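Local coordinates for protein NANS (YJHS), A 9-O-acetyl N-acetylneuraminic acid esterase (PDB 3PT5) that probably removes the 9-O-acetyl group from 9-O-acetyl-N-acetylneuraminate as an SGNH-type esterase, supporting growth of E. coli on this host sialic acid, at residues L39-R44 and A317-I322; A111-P116 and I321-F326; A135-S140 and L195-Y200. All blocks are in the same frame, centred on the assembly; numbering follows the deposited sequence.

Contact 1. Residues L39-R44 and A317-I322; sequences LPLPDR and ARRGII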
ATOM      1  N   LEU A  39      -2.179 -16.434  -6.783  1.00  9.71           N
ATOM      2  CA  LEU A  39      -1.200 -17.109  -5.929  1.00  9.81           C
ATOM      3  C   LEU A  39       0.113 -16.321  -5.734  1.00  9.64           C
ATOM      4  O   LEU A  39       0.662 -15.816  -6.698  1.00  9.76           O
ATOM      5  CB  LEU A  39      -0.883 -18.465  -6.570  1.00 10.15           C
ATOM      6  CG  LEU A  39      -0.155 -19.500  -5.708  1.00 12.88           C
ATOM      7  CD1 LEU A  39      -0.986 -19.894  -4.460  1.00 14.43           C
ATOM      8  CD2 LEU A  39       0.138 -20.705  -6.572  1.00 15.16           C
ATOM      9  N   PRO A  40       0.610 -16.212  -4.474  1.00  9.98           N
ATOM     10  CA  PRO A  40       1.950 -15.644  -4.260  1.00 10.56           C
ATOM     11  C   PRO A  40       3.026 -16.518  -4.883  1.00 12.04           C
ATOM     12  O   PRO A  40       2.846 -17.733  -4.998  1.00 11.90           O
ATOM     13  CB  PRO A  40       2.109 -15.673  -2.723  1.00 10.80           C
ATOM     14  CG  PRO A  40       0.674 -15.828  -2.187  1.00 10.99           C
ATOM     15  CD  PRO A  40       0.031 -16.705  -3.215  1.00 10.39           C
ATOM     16  N   LEU A  41       4.138 -15.904  -5.282  1.00 12.25           N
ATOM     17  CA  LEU A  41       5.182 -16.642  -5.971  1.00 12.99           C
ATOM     18  C   LEU A  41       6.480 -16.372  -5.221  1.00 13.33           C
ATOM     19  O   LEU A  41       7.324 -15.623  -5.706  1.00 13.11           O
ATOM     20  CB  LEU A  41       5.295 -16.177  -7.440  1.00 12.89           C
ATOM     21  CG  LEU A  41       4.068 -16.404  -8.323  1.00 13.44           C
ATOM     22  CD1 LEU A  41       4.198 -15.728  -9.679  1.00 15.43           C
ATOM     23  CD2 LEU A  41       3.864 -17.894  -8.461  1.00 13.50           C
ATOM     24  N   PRO A  42       6.631 -16.952  -4.015  1.00 14.43           N
ATOM     25  CA  PRO A  42       7.732 -16.552  -3.130  1.00 15.59           C
ATOM     26  C   PRO A  42       9.130 -16.928  -3.615  1.00 16.76           C
ATOM     27  O   PRO A  42      10.105 -16.413  -3.085  1.00 16.21           O
ATOM     28  CB  PRO A  42       7.421 -17.279  -1.822  1.00 15.76           C
ATOM     29  CG  PRO A  42       6.562 -18.414  -2.198  1.00 15.37           C
ATOM     30  CD  PRO A  42       5.762 -17.963  -3.382  1.00 13.88           C
ATOM     31  N   ASP A  43       9.233 -17.807  -4.600  1.00 18.71           N
ATOM     32  CA  ASP A  43      10.554 -18.149  -5.148  1.00 20.25           C
ATOM     33  C   ASP A  43      10.967 -17.217  -6.296  1.00 20.63           C
ATOM     34  O   ASP A  43      12.107 -17.263  -6.784  1.00 21.96           O
ATOM     35  CB  ASP A  43      10.566 -19.611  -5.623  1.00 21.21           C
ATOM     36  CG  ASP A  43      10.576 -20.607  -4.467  1.00 24.59           C
ATOM     37  OD1 ASP A  43      11.102 -20.272  -3.385  1.00 29.27           O
ATOM     38  OD2 ASP A  43      10.049 -21.731  -4.636  1.00 30.10           O
ATOM     39  N   ARG A  44      10.040 -16.388  -6.751  1.00 20.42           N
ATOM     40  CA  ARG A  44      10.260 -15.609  -7.953  1.00 20.43           C
ATOM     41  C   ARG A  44       9.981 -14.151  -7.675  1.00 19.58           C
ATOM     42  O   ARG A  44      10.717 -13.501  -6.950  1.00 19.06           O
ATOM     43  CB  ARG A  44       9.353 -16.114  -9.090  1.00 20.98           C
ATOM     44  CG  ARG A  44       9.679 -17.503  -9.655  1.00 22.55           C
ATOM     45  CD  ARG A  44       8.434 -18.115 -10.325  1.00 26.12           C
ATOM     46  NE  ARG A  44       8.735 -19.348 -11.066  1.00 26.84           N
ATOM     47  CZ  ARG A  44       8.845 -20.558 -10.513  1.00 27.81           C
ATOM     48  NH1 ARG A  44       8.691 -20.718  -9.201  1.00 29.65           N
ATOM     49  NH2 ARG A  44       9.114 -21.619 -11.271  1.00 26.65           N
ATOM     50  N   ALA A 317      -1.018  -7.635 -11.791  1.00  9.08           N
ATOM     51  CA  ALA A 317      -0.898  -6.174 -12.016  1.00  8.91           C
ATOM     52  C   ALA A 317      -0.018  -5.510 -10.978  1.00  9.86           C
ATOM     53  O   ALA A 317       0.710  -4.558 -11.261  1.00 10.35           O
ATOM     54  CB  ALA A 317      -2.260  -5.511 -12.014  1.00 10.12           C
ATOM     55  N   ARG A 318      -0.102  -6.003  -9.754  1.00  9.14           N
ATOM     56  CA  ARG A 318       0.656  -5.388  -8.675  1.00  9.04           C
ATOM     57  C   ARG A 318       2.152  -5.650  -8.855  1.00  9.66           C
ATOM     58  O   ARG A 318       2.950  -4.733  -8.727  1.00 10.73           O
ATOM     59  CB  ARG A 318       0.143  -5.917  -7.345  1.00  7.90           C
ATOM     60  CG  ARG A 318      -1.263  -5.373  -7.093  1.00  8.11           C
ATOM     61  CD  ARG A 318      -1.868  -6.018  -5.867  1.00 10.15           C
ATOM     62  NE  ARG A 318      -3.334  -5.878  -5.820  1.00  8.49           N
ATOM     63  CZ  ARG A 318      -3.985  -4.850  -5.311  1.00 10.20           C
ATOM     64  NH1 ARG A 318      -3.302  -3.822  -4.818  1.00 10.78           N
ATOM     65  NH2 ARG A 318      -5.338  -4.849  -5.308  1.00  7.96           N
ATOM     66  N   ARG A 319       2.505  -6.877  -9.234  1.00  9.67           N
ATOM     67  CA  ARG A 319       3.896  -7.239  -9.601  1.00 10.68           C
ATOM     68  C   ARG A 319       4.429  -6.543 -10.823  1.00 11.69           C
ATOM     69  O   ARG A 319       5.654  -6.415 -10.995  1.00 13.55           O
ATOM     70  CB  ARG A 319       4.010  -8.738  -9.897  1.00 10.59           C
ATOM     71  CG  ARG A 319       3.858  -9.612  -8.713  1.00 10.36           C
ATOM     72  CD  ARG A 319       3.801 -11.056  -9.159  1.00 14.83           C
ATOM     73  NE  ARG A 319       3.312 -11.878  -8.061  1.00 13.63           N
ATOM     74  CZ  ARG A 319       2.328 -12.750  -8.159  1.00 14.12           C
ATOM     75  NH1 ARG A 319       1.724 -12.950  -9.332  1.00 16.23           N
ATOM     76  NH2 ARG A 319       1.970 -13.427  -7.082  1.00 12.98           N
ATOM     77  N   GLY A 320       3.526  -6.135 -11.706  1.00 11.00           N
ATOM     78  CA  GLY A 320       3.917  -5.540 -12.975  1.00 10.68           C
ATOM     79  C   GLY A 320       3.691  -4.038 -13.049  1.00 11.01           C
ATOM     80  O   GLY A 320       4.409  -3.253 -12.438  1.00 10.43           O
ATOM     81  N   ILE A 321       2.685  -3.641 -13.816  1.00 11.11           N
ATOM     82  CA  ILE A 321       2.526  -2.237 -14.175  1.00 10.99           C
ATOM     83  C   ILE A 321       2.321  -1.345 -12.958  1.00  9.98           C
ATOM     84  O   ILE A 321       2.774  -0.208 -12.954  1.00  9.63           O
ATOM     85  CB  ILE A 321       1.353  -2.049 -15.198  1.00 11.98           C
ATOM     86  CG1 ILE A 321       1.282  -0.603 -15.722  1.00 13.30           C
ATOM     87  CG2 ILE A 321       0.001  -2.449 -14.579  1.00 14.21           C
ATOM     88  CD1 ILE A 321       2.530  -0.120 -16.504  1.00 17.59           C
ATOM     89  N   ILE A 322       1.642  -1.841 -11.916  1.00  9.01           N
ATOM     90  CA  ILE A 322       1.364  -0.924 -10.777  1.00  8.97           C
ATOM     91  C   ILE A 322       2.669  -0.536 -10.080  1.00  8.69           C
ATOM     92  O   ILE A 322       2.955   0.641  -9.845  1.00  9.71           O
ATOM     93  CB  ILE A 322       0.377  -1.543  -9.767  1.00  7.86           C
ATOM     94  CG1 ILE A 322      -0.991  -1.726 -10.431  1.00 11.07           C
ATOM     95  CG2 ILE A 322       0.338  -0.747  -8.443  1.00  8.50           C
ATOM     96  CD1 ILE A 322      -1.934  -2.536  -9.634  1.00 14.20           C
TER
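R319 NH2 is gripped by two acceptors from one loop: it donates to the backbone carbonyl L39 O at 2.8 Å and forms a salt bridge with D46 OD2. The bond to L39 O is somewhat bent, with an N-H...O angle of 146°, and the nitrogen approaches the oxygen 27° out of the carbonyl plane. The same carboxylate oxygen of D46 also accepts L41 N, so the arginine and the loop backbone share one anionic partner, which should help hold the guanidinium in place. P40 CA lies near the plane of the guanidinium at its edge, 3.6 Å from NH2. L41 instead comes over one face: its CD1 sits 3.7 Å from NH1, displaced toward the rim, and the leucine runs roughly at a right angle to the arginine. L41 CG, 3.8 Å from NH2, continues this apolar cover. An arginine suits the position because its chain is long enough to span the gap, the nearest CA atoms, of P40 and R319, being 10.1 Å apart. With CG anti to the carbonyl carbon (chi1 -69°) and the chain extended to NE, the charged group is carried away from its helix to the loop. In the SGNH hydrolase fold the joined parts are the long loop after strand 20-28 and the C-terminal helix 315-335. That helix widens at 318-322, where I322 N bonds to A317 O at 2.9 Å in a pi-type turn. The loop partner is tightened by a type I turn from L41 to R44, closed by R44 N to L41 O at 3.0 Å, and P42 fits the second position of that turn with its ring-restricted phi.

Contact 2. Residues A111-P116 and I321-F326; sequences ARKLLP and IISDRF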
ATOM      1  N   ALA A 111       9.494  -1.832  -3.695  1.00 10.29           N
ATOM      2  CA  ALA A 111      10.767  -1.922  -3.018  1.00 10.80           C
ATOM      3  C   ALA A 111      11.833  -2.656  -3.852  1.00 10.56           C
ATOM      4  O   ALA A 111      12.972  -2.161  -3.962  1.00 12.05           O
ATOM      5  CB  ALA A 111      10.568  -2.576  -1.657  1.00  9.91           C
ATOM      6  N   ARG A 112      11.494  -3.812  -4.424  1.00 10.70           N
ATOM      7  CA  ARG A 112      12.467  -4.577  -5.197  1.00 12.89           C
ATOM      8  C   ARG A 112      12.906  -3.783  -6.416  1.00 12.67           C
ATOM      9  O   ARG A 112      14.080  -3.779  -6.753  1.00 12.49           O
ATOM     10  CB  ARG A 112      11.929  -5.956  -5.603  1.00 13.43           C
ATOM     11  CG  ARG A 112      12.870  -6.709  -6.558  1.00 21.27           C
ATOM     12  CD  ARG A 112      12.279  -8.053  -6.974  1.00 28.10           C
ATOM     13  NE  ARG A 112      12.891  -9.126  -6.196  1.00 34.37           N
ATOM     14  CZ  ARG A 112      12.493  -9.515  -4.991  1.00 35.96           C
ATOM     15  NH1 ARG A 112      11.439  -8.944  -4.411  1.00 36.58           N
ATOM     16  NH2 ARG A 112      13.153 -10.488  -4.376  1.00 36.45           N
ATOM     17  N   LYS A 113      11.971  -3.064  -7.037  1.00 12.30           N
ATOM     18  CA  LYS A 113      12.319  -2.309  -8.251  1.00 12.08           C
ATOM     19  C   LYS A 113      13.123  -1.031  -7.972  1.00 13.09           C
ATOM     20  O   LYS A 113      13.836  -0.547  -8.854  1.00 14.23           O
ATOM     21  CB  LYS A 113      11.076  -2.041  -9.110  1.00 11.53           C
ATOM     22  CG  LYS A 113      10.527  -3.325  -9.731  1.00 10.80           C
ATOM     23  CD  LYS A 113       9.143  -3.104 -10.382  1.00  9.49           C
ATOM     24  CE  LYS A 113       8.554  -4.445 -10.874  1.00 11.79           C
ATOM     25  NZ  LYS A 113       7.279  -4.180 -11.576  1.00 13.22           N
ATOM     26  N   LEU A 114      13.020  -0.506  -6.749  1.00 12.76           N
ATOM     27  CA  LEU A 114      13.828   0.653  -6.301  1.00 12.12           C
ATOM     28  C   LEU A 114      15.252   0.274  -5.844  1.00 12.69           C
ATOM     29  O   LEU A 114      16.189   1.068  -5.969  1.00 12.31           O
ATOM     30  CB  LEU A 114      13.140   1.343  -5.141  1.00 12.80           C
ATOM     31  CG  LEU A 114      11.861   2.140  -5.353  1.00 12.23           C
ATOM     32  CD1 LEU A 114      11.275   2.521  -3.973  1.00 16.16           C
ATOM     33  CD2 LEU A 114      12.166   3.417  -6.187  1.00 15.82           C
ATOM     34  N   LEU A 115      15.408  -0.938  -5.314  1.00 12.52           N
ATOM     35  CA  LEU A 115      16.653  -1.325  -4.663  1.00 13.59           C
ATOM     36  C   LEU A 115      17.877  -1.146  -5.557  1.00 14.42           C
ATOM     37  O   LEU A 115      18.916  -0.717  -5.063  1.00 14.12           O
ATOM     38  CB  LEU A 115      16.557  -2.775  -4.140  1.00 14.40           C
ATOM     39  CG  LEU A 115      17.648  -3.283  -3.201  1.00 14.76           C
ATOM     40  CD1 LEU A 115      17.584  -2.658  -1.823  1.00 15.30           C
ATOM     41  CD2 LEU A 115      17.486  -4.783  -3.146  1.00 16.48           C
ATOM     42  N   PRO A 116      17.766  -1.438  -6.880  1.00 15.05           N
ATOM     43  CA  PRO A 116      19.023  -1.333  -7.645  1.00 15.66           C
ATOM     44  C   PRO A 116      19.553   0.080  -7.741  1.00 16.32           C
ATOM     45  O   PRO A 116      20.717   0.279  -8.105  1.00 17.40           O
ATOM     46  CB  PRO A 116      18.624  -1.822  -9.039  1.00 17.29           C
ATOM     47  CG  PRO A 116      17.400  -2.606  -8.853  1.00 16.65           C
ATOM     48  CD  PRO A 116      16.683  -2.030  -7.697  1.00 16.08           C
ATOM     49  N   ILE A 321       2.685  -3.641 -13.816  1.00 11.11           N
ATOM     50  CA  ILE A 321       2.526  -2.237 -14.175  1.00 10.99           C
ATOM     51  C   ILE A 321       2.321  -1.345 -12.958  1.00  9.98           C
ATOM     52  O   ILE A 321       2.774  -0.208 -12.954  1.00  9.63           O
ATOM     53  CB  ILE A 321       1.353  -2.049 -15.198  1.00 11.98           C
ATOM     54  CG1 ILE A 321       1.282  -0.603 -15.722  1.00 13.30           C
ATOM     55  CG2 ILE A 321       0.001  -2.449 -14.579  1.00 14.21           C
ATOM     56  CD1 ILE A 321       2.530  -0.120 -16.504  1.00 17.59           C
ATOM     57  N   ILE A 322       1.642  -1.841 -11.916  1.00  9.01           N
ATOM     58  CA  ILE A 322       1.364  -0.924 -10.777  1.00  8.97           C
ATOM     59  C   ILE A 322       2.669  -0.536 -10.080  1.00  8.69           C
ATOM     60  O   ILE A 322       2.955   0.641  -9.845  1.00  9.71           O
ATOM     61  CB  ILE A 322       0.377  -1.543  -9.767  1.00  7.86           C
ATOM     62  CG1 ILE A 322      -0.991  -1.726 -10.431  1.00 11.07           C
ATOM     63  CG2 ILE A 322       0.338  -0.747  -8.443  1.00  8.50           C
ATOM     64  CD1 ILE A 322      -1.934  -2.536  -9.634  1.00 14.20           C
ATOM     65  N   SER A 323       3.497  -1.526  -9.763  1.00  9.30           N
ATOM     66  CA  SER A 323       4.769  -1.222  -9.140  1.00  9.46           C
ATOM     67  C   SER A 323       5.719  -0.545 -10.112  1.00  9.42           C
ATOM     68  O   SER A 323       6.465   0.318  -9.686  1.00  9.12           O
ATOM     69  CB  SER A 323       5.386  -2.464  -8.495  1.00  8.86           C
ATOM     70  OG  SER A 323       5.352  -3.533  -9.416  1.00 10.82           O
ATOM     71  N   ASP A 324       5.629  -0.865 -11.412  1.00 10.87           N
ATOM     72  CA  ASP A 324       6.419  -0.138 -12.423  1.00 11.49           C
ATOM     73  C   ASP A 324       6.134   1.345 -12.358  1.00 11.43           C
ATOM     74  O   ASP A 324       7.055   2.150 -12.358  1.00 11.62           O
ATOM     75  CB  ASP A 324       6.092  -0.616 -13.841  1.00 12.40           C
ATOM     76  CG  ASP A 324       6.710  -1.947 -14.179  1.00 14.48           C
ATOM     77  OD1 ASP A 324       7.613  -2.414 -13.466  1.00 16.31           O
ATOM     78  OD2 ASP A 324       6.275  -2.538 -15.214  1.00 19.02           O
ATOM     79  N   ARG A 325       4.847   1.706 -12.299  1.00  9.81           N
ATOM     80  CA  ARG A 325       4.475   3.117 -12.475  1.00  9.97           C
ATOM     81  C   ARG A 325       4.831   3.915 -11.220  1.00  9.67           C
ATOM     82  O   ARG A 325       5.274   5.077 -11.310  1.00 10.03           O
ATOM     83  CB  ARG A 325       2.992   3.234 -12.842  1.00  9.64           C
ATOM     84  CG  ARG A 325       2.681   2.785 -14.248  1.00 10.48           C
ATOM     85  CD  ARG A 325       3.277   3.775 -15.292  1.00 12.84           C
ATOM     86  NE  ARG A 325       2.364   4.890 -15.574  1.00 16.68           N
ATOM     87  CZ  ARG A 325       2.681   6.042 -16.186  1.00 18.89           C
ATOM     88  NH1 ARG A 325       3.925   6.323 -16.535  1.00 20.83           N
ATOM     89  NH2 ARG A 325       1.729   6.945 -16.404  1.00 18.75           N
ATOM     90  N   PHE A 326       4.656   3.318 -10.042  1.00  8.44           N
ATOM     91  CA  PHE A 326       5.128   4.004  -8.828  1.00  8.38           C
ATOM     92  C   PHE A 326       6.616   4.233  -8.844  1.00  8.50           C
ATOM     93  O   PHE A 326       7.054   5.326  -8.506  1.00  9.33           O
ATOM     94  CB  PHE A 326       4.755   3.242  -7.553  1.00  8.19           C
ATOM     95  CG  PHE A 326       3.364   3.555  -7.074  1.00  8.49           C
ATOM     96  CD1 PHE A 326       2.310   2.679  -7.331  1.00 10.31           C
ATOM     97  CD2 PHE A 326       3.116   4.736  -6.379  1.00 11.38           C
ATOM     98  CE1 PHE A 326       1.007   2.989  -6.922  1.00  9.68           C
ATOM     99  CE2 PHE A 326       1.810   5.045  -5.965  1.00  9.90           C
ATOM    100  CZ  PHE A 326       0.766   4.173  -6.255  1.00 10.61           C
TER
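The charged interaction is a short salt bridge: K113 NZ reaches D324 OD1 at 2.6 Å, approaching from above the carboxylate plane, 54° out of it. D324 OD2 is left well behind at 4.1 Å from NZ, so one oxygen does the work. The aspartate's CG stands beside its backbone N (chi1 -76°), which swings the carboxylate back toward the lysine although its CB starts in the other direction. Lysine suits the opposite helix because its chain, extended beyond CG, spans the distance between the helices to deliver the ammonium.

Hydrogen bonds to uncharged oxygens complete the grip. K113 NZ also donates to S323 OG at 3.0 Å and to the backbone carbonyl R319 O, so three oxygens of helix 315-335 surround the ammonium. S323 OG accepts from the lysine and is bonded to R318 O, its strongest polar partner, and also to G320 O, five and three residues back on its own helix. With chi1 at 49° the hydroxyl sits between the backbone N and carbonyl carbon, and a small serine can turn back on its own helix while facing its neighbour. The nearby carboxylate and carbonyls would be expected to favour a charged lysine.

As a consequence of the NZ bonds, K113 CE passes alongside D324 OD1 at 3.4 Å and S323 OG at 3.6 Å. Apolar packing gathers around them, with K113 against V327, L114 against V327 and I330, and F326 against I110. A111, L114 and L115 in turn lie on I124 of strand 122-130. Two neighbouring helices, one seated on a parallel strand and joined by a polar bridge toward their outer side, are in keeping with the alpha/beta/alpha sandwich of SGNH hydrolases.

Contact 3. Residues A135-S140 and L195-Y200; sequences AFTAGS and LMTSDY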
ATOM      1  N   ALA A 135     -12.217   5.174   4.665  1.00 11.47           N
ATOM      2  CA  ALA A 135     -12.743   6.331   3.938  1.00 10.55           C
ATOM      3  C   ALA A 135     -12.670   7.591   4.774  1.00 11.27           C
ATOM      4  O   ALA A 135     -12.480   7.506   5.964  1.00 11.08           O
ATOM      5  CB  ALA A 135     -14.193   6.083   3.539  1.00 11.21           C
ATOM      6  N   PHE A 136     -12.872   8.731   4.126  1.00 11.97           N
ATOM      7  CA  PHE A 136     -13.011   9.993   4.857  1.00 12.21           C
ATOM      8  C   PHE A 136     -14.431  10.277   5.273  1.00 12.70           C
ATOM      9  O   PHE A 136     -14.649  10.996   6.260  1.00 13.08           O
ATOM     10  CB  PHE A 136     -12.499  11.163   4.020  1.00 11.76           C
ATOM     11  CG  PHE A 136     -10.996  11.205   3.911  1.00 11.89           C
ATOM     12  CD1 PHE A 136     -10.209  11.810   4.904  1.00 10.42           C
ATOM     13  CD2 PHE A 136     -10.353  10.607   2.827  1.00 12.09           C
ATOM     14  CE1 PHE A 136      -8.818  11.840   4.789  1.00 11.96           C
ATOM     15  CE2 PHE A 136      -8.947  10.620   2.711  1.00 10.65           C
ATOM     16  CZ  PHE A 136      -8.181  11.246   3.697  1.00 11.95           C
ATOM     17  N   THR A 137     -15.387   9.736   4.519  1.00 12.85           N
ATOM     18  CA  THR A 137     -16.802  10.087   4.724  1.00 14.43           C
ATOM     19  C   THR A 137     -17.681   8.988   5.336  1.00 14.54           C
ATOM     20  O   THR A 137     -18.909   9.156   5.475  1.00 16.35           O
ATOM     21  CB  THR A 137     -17.437  10.695   3.431  1.00 14.52           C
ATOM     22  OG1 THR A 137     -17.582   9.695   2.400  1.00 14.38           O
ATOM     23  CG2 THR A 137     -16.595  11.851   2.899  1.00 16.51           C
ATOM     24  N   ALA A 138     -17.062   7.855   5.677  1.00 15.42           N
ATOM     25  CA  ALA A 138     -17.759   6.722   6.275  1.00 15.08           C
ATOM     26  C   ALA A 138     -16.735   5.843   6.946  1.00 15.23           C
ATOM     27  O   ALA A 138     -15.563   5.821   6.549  1.00 15.48           O
ATOM     28  CB  ALA A 138     -18.495   5.937   5.217  1.00 14.76           C
ATOM     29  N   GLY A 139     -17.167   5.119   7.974  1.00 15.05           N
ATOM     30  CA  GLY A 139     -16.333   4.125   8.616  1.00 15.71           C
ATOM     31  C   GLY A 139     -16.140   4.424  10.090  1.00 16.03           C
ATOM     32  O   GLY A 139     -16.022   5.579  10.469  1.00 16.60           O
ATOM     33  N   SER A 140     -16.127   3.375  10.904  1.00 17.25           N
ATOM     34  CA  SER A 140     -15.867   3.493  12.343  1.00 18.91           C
ATOM     35  C   SER A 140     -14.520   4.162  12.628  1.00 19.32           C
ATOM     36  O   SER A 140     -13.557   3.932  11.914  1.00 18.76           O
ATOM     37  CB  SER A 140     -15.924   2.098  12.988  1.00 19.21           C
ATOM     38  OG  SER A 140     -15.145   1.173  12.251  1.00 23.64           O
ATOM     39  N   LEU A 195     -16.171   7.381  -3.178  1.00 13.22           N
ATOM     40  CA  LEU A 195     -16.897   7.541  -4.438  1.00 12.95           C
ATOM     41  C   LEU A 195     -18.372   7.221  -4.311  1.00 13.23           C
ATOM     42  O   LEU A 195     -19.189   7.701  -5.095  1.00 14.30           O
ATOM     43  CB  LEU A 195     -16.341   6.620  -5.513  1.00 12.29           C
ATOM     44  CG  LEU A 195     -14.905   6.801  -5.961  1.00 12.53           C
ATOM     45  CD1 LEU A 195     -14.514   5.620  -6.861  1.00 11.05           C
ATOM     46  CD2 LEU A 195     -14.768   8.095  -6.699  1.00 11.92           C
ATOM     47  N   MET A 196     -18.707   6.364  -3.351  1.00 12.50           N
ATOM     48  CA  MET A 196     -20.061   5.838  -3.207  1.00 13.03           C
ATOM     49  C   MET A 196     -20.971   6.692  -2.354  1.00 13.83           C
ATOM     50  O   MET A 196     -22.186   6.515  -2.403  1.00 13.10           O
ATOM     51  CB  MET A 196     -20.004   4.434  -2.598  1.00 13.02           C
ATOM     52  CG  MET A 196     -19.335   3.443  -3.503  1.00 13.91           C
ATOM     53  SD  MET A 196     -19.541   1.773  -2.882  1.00 18.15           S
ATOM     54  CE  MET A 196     -18.205   1.659  -1.758  1.00 19.78           C
ATOM     55  N   THR A 197     -20.385   7.563  -1.521  1.00 14.27           N
ATOM     56  CA  THR A 197     -21.190   8.251  -0.499  1.00 15.08           C
ATOM     57  C   THR A 197     -21.813   9.523  -1.071  1.00 16.83           C
ATOM     58  O   THR A 197     -21.333  10.081  -2.069  1.00 16.68           O
ATOM     59  CB  THR A 197     -20.417   8.574   0.826  1.00 15.39           C
ATOM     60  OG1 THR A 197     -19.560   9.698   0.618  1.00 17.34           O
ATOM     61  CG2 THR A 197     -19.587   7.397   1.315  1.00 14.37           C
ATOM     62  N   SER A 198     -22.886   9.975  -0.436  1.00 18.09           N
ATOM     63  CA  SER A 198     -23.556  11.200  -0.889  1.00 19.93           C
ATOM     64  C   SER A 198     -22.654  12.405  -0.591  1.00 20.71           C
ATOM     65  O   SER A 198     -22.797  13.470  -1.206  1.00 21.60           O
ATOM     66  CB  SER A 198     -24.931  11.356  -0.226  1.00 19.74           C
ATOM     67  OG  SER A 198     -24.793  11.577   1.161  1.00 23.66           O
ATOM     68  N   ASP A 199     -21.712  12.220   0.323  1.00 20.71           N
ATOM     69  CA  ASP A 199     -20.757  13.273   0.693  1.00 20.65           C
ATOM     70  C   ASP A 199     -19.389  13.196  -0.028  1.00 19.93           C
ATOM     71  O   ASP A 199     -18.386  13.707   0.477  1.00 19.43           O
ATOM     72  CB  ASP A 199     -20.580  13.271   2.208  1.00 21.31           C
ATOM     73  CG  ASP A 199     -19.963  14.554   2.721  1.00 23.65           C
ATOM     74  OD1 ASP A 199     -20.274  15.644   2.179  1.00 26.16           O
ATOM     75  OD2 ASP A 199     -19.143  14.456   3.658  1.00 28.30           O
ATOM     76  N   TYR A 200     -19.347  12.580  -1.207  1.00 18.63           N
ATOM     77  CA  TYR A 200     -18.079  12.394  -1.935  1.00 18.64           C
ATOM     78  C   TYR A 200     -17.336  13.697  -2.191  1.00 18.18           C
ATOM     79  O   TYR A 200     -16.111  13.705  -2.291  1.00 16.93           O
ATOM     80  CB  TYR A 200     -18.345  11.714  -3.286  1.00 19.45           C
ATOM     81  CG  TYR A 200     -18.992  12.636  -4.298  1.00 20.98           C
ATOM     82  CD1 TYR A 200     -18.220  13.345  -5.212  1.00 21.74           C
ATOM     83  CD2 TYR A 200     -20.379  12.827  -4.300  1.00 23.68           C
ATOM     84  CE1 TYR A 200     -18.802  14.208  -6.125  1.00 24.69           C
ATOM     85  CE2 TYR A 200     -20.966  13.686  -5.202  1.00 26.68           C
ATOM     86  CZ  TYR A 200     -20.172  14.367  -6.115  1.00 26.81           C
ATOM     87  OH  TYR A 200     -20.772  15.221  -7.003  1.00 29.03           O
TER
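T197 OG1 donates its hydrogen to T137 OG1 across 2.7 Å, a hydroxyl-to-hydroxyl bond joining two loops near the surface. In both threonines the hydroxyl takes the place between the backbone N and carbonyl carbon (chi1 70° in T137, 77° in T197), which leaves each methyl beside its own backbone N. The T197 methyl therefore also comes close, CG2 lying 3.2 Å from T137 OG1. The T137 methyl turns instead to D199, where CG2 meets the backbone D199 O at 3.5 Å and the carboxylate oxygen OD2 at 3.7 Å. A138 CB adds a light touch on T197 CG2. Threonine fits both places because its beta carbon offers a polar and an apolar branch at once.

Having accepted from T197, T137 OG1 passes its own hydrogen to D194 OD1, while the other oxygen of D194 takes F136 N; one aspartate thus positions both the hydroxyl and the backbone before it. On the other side T197 OG1 receives a weak bond from D199 N, as in an ST turn, within the type I turn T197-Y200. D199 OD2 is held in its turn by the hydroxyl of S202.

Farther out, R156 bonds to the carbonyls F136 O and G139 O, bridging two points of this short piece of loop. F136 meets H203 edge-to-face and packs along helix 203-218. G139, with phi 121°, has a backbone where a side chain would press on the preceding carbonyl. The two loops follow parallel strands 122-130 and 182-189. In SGNH hydrolases loops at the C-terminal ends of such strands usually line the active site; Q190, which F136 touches, probably stands where many relatives have a conserved asparagine, and this contact joins the two loops farther out.

Overall arrangement
Contacts 1 and 2 are neighbours on helix 315-335, with centres 11 Å apart and I321 and I322 in common. They touch directly: R319 sends its side chain to the loop of contact 1, while its carbonyl meets K113 of contact 2. A short part of the helix, R319 to D324, thus faces both a loop and a second helix. Contact 3 lies across the chain's centre, its centre about 31 Å from that of contact 1 and 30 Å from that of contact 2, with nearest atoms about 14 and 15 Å apart. R318, whose NH1 bonds to N31 O, links this helix to the segment following strand 20-28, the region where SGNH hydrolases usually carry their nucleophile.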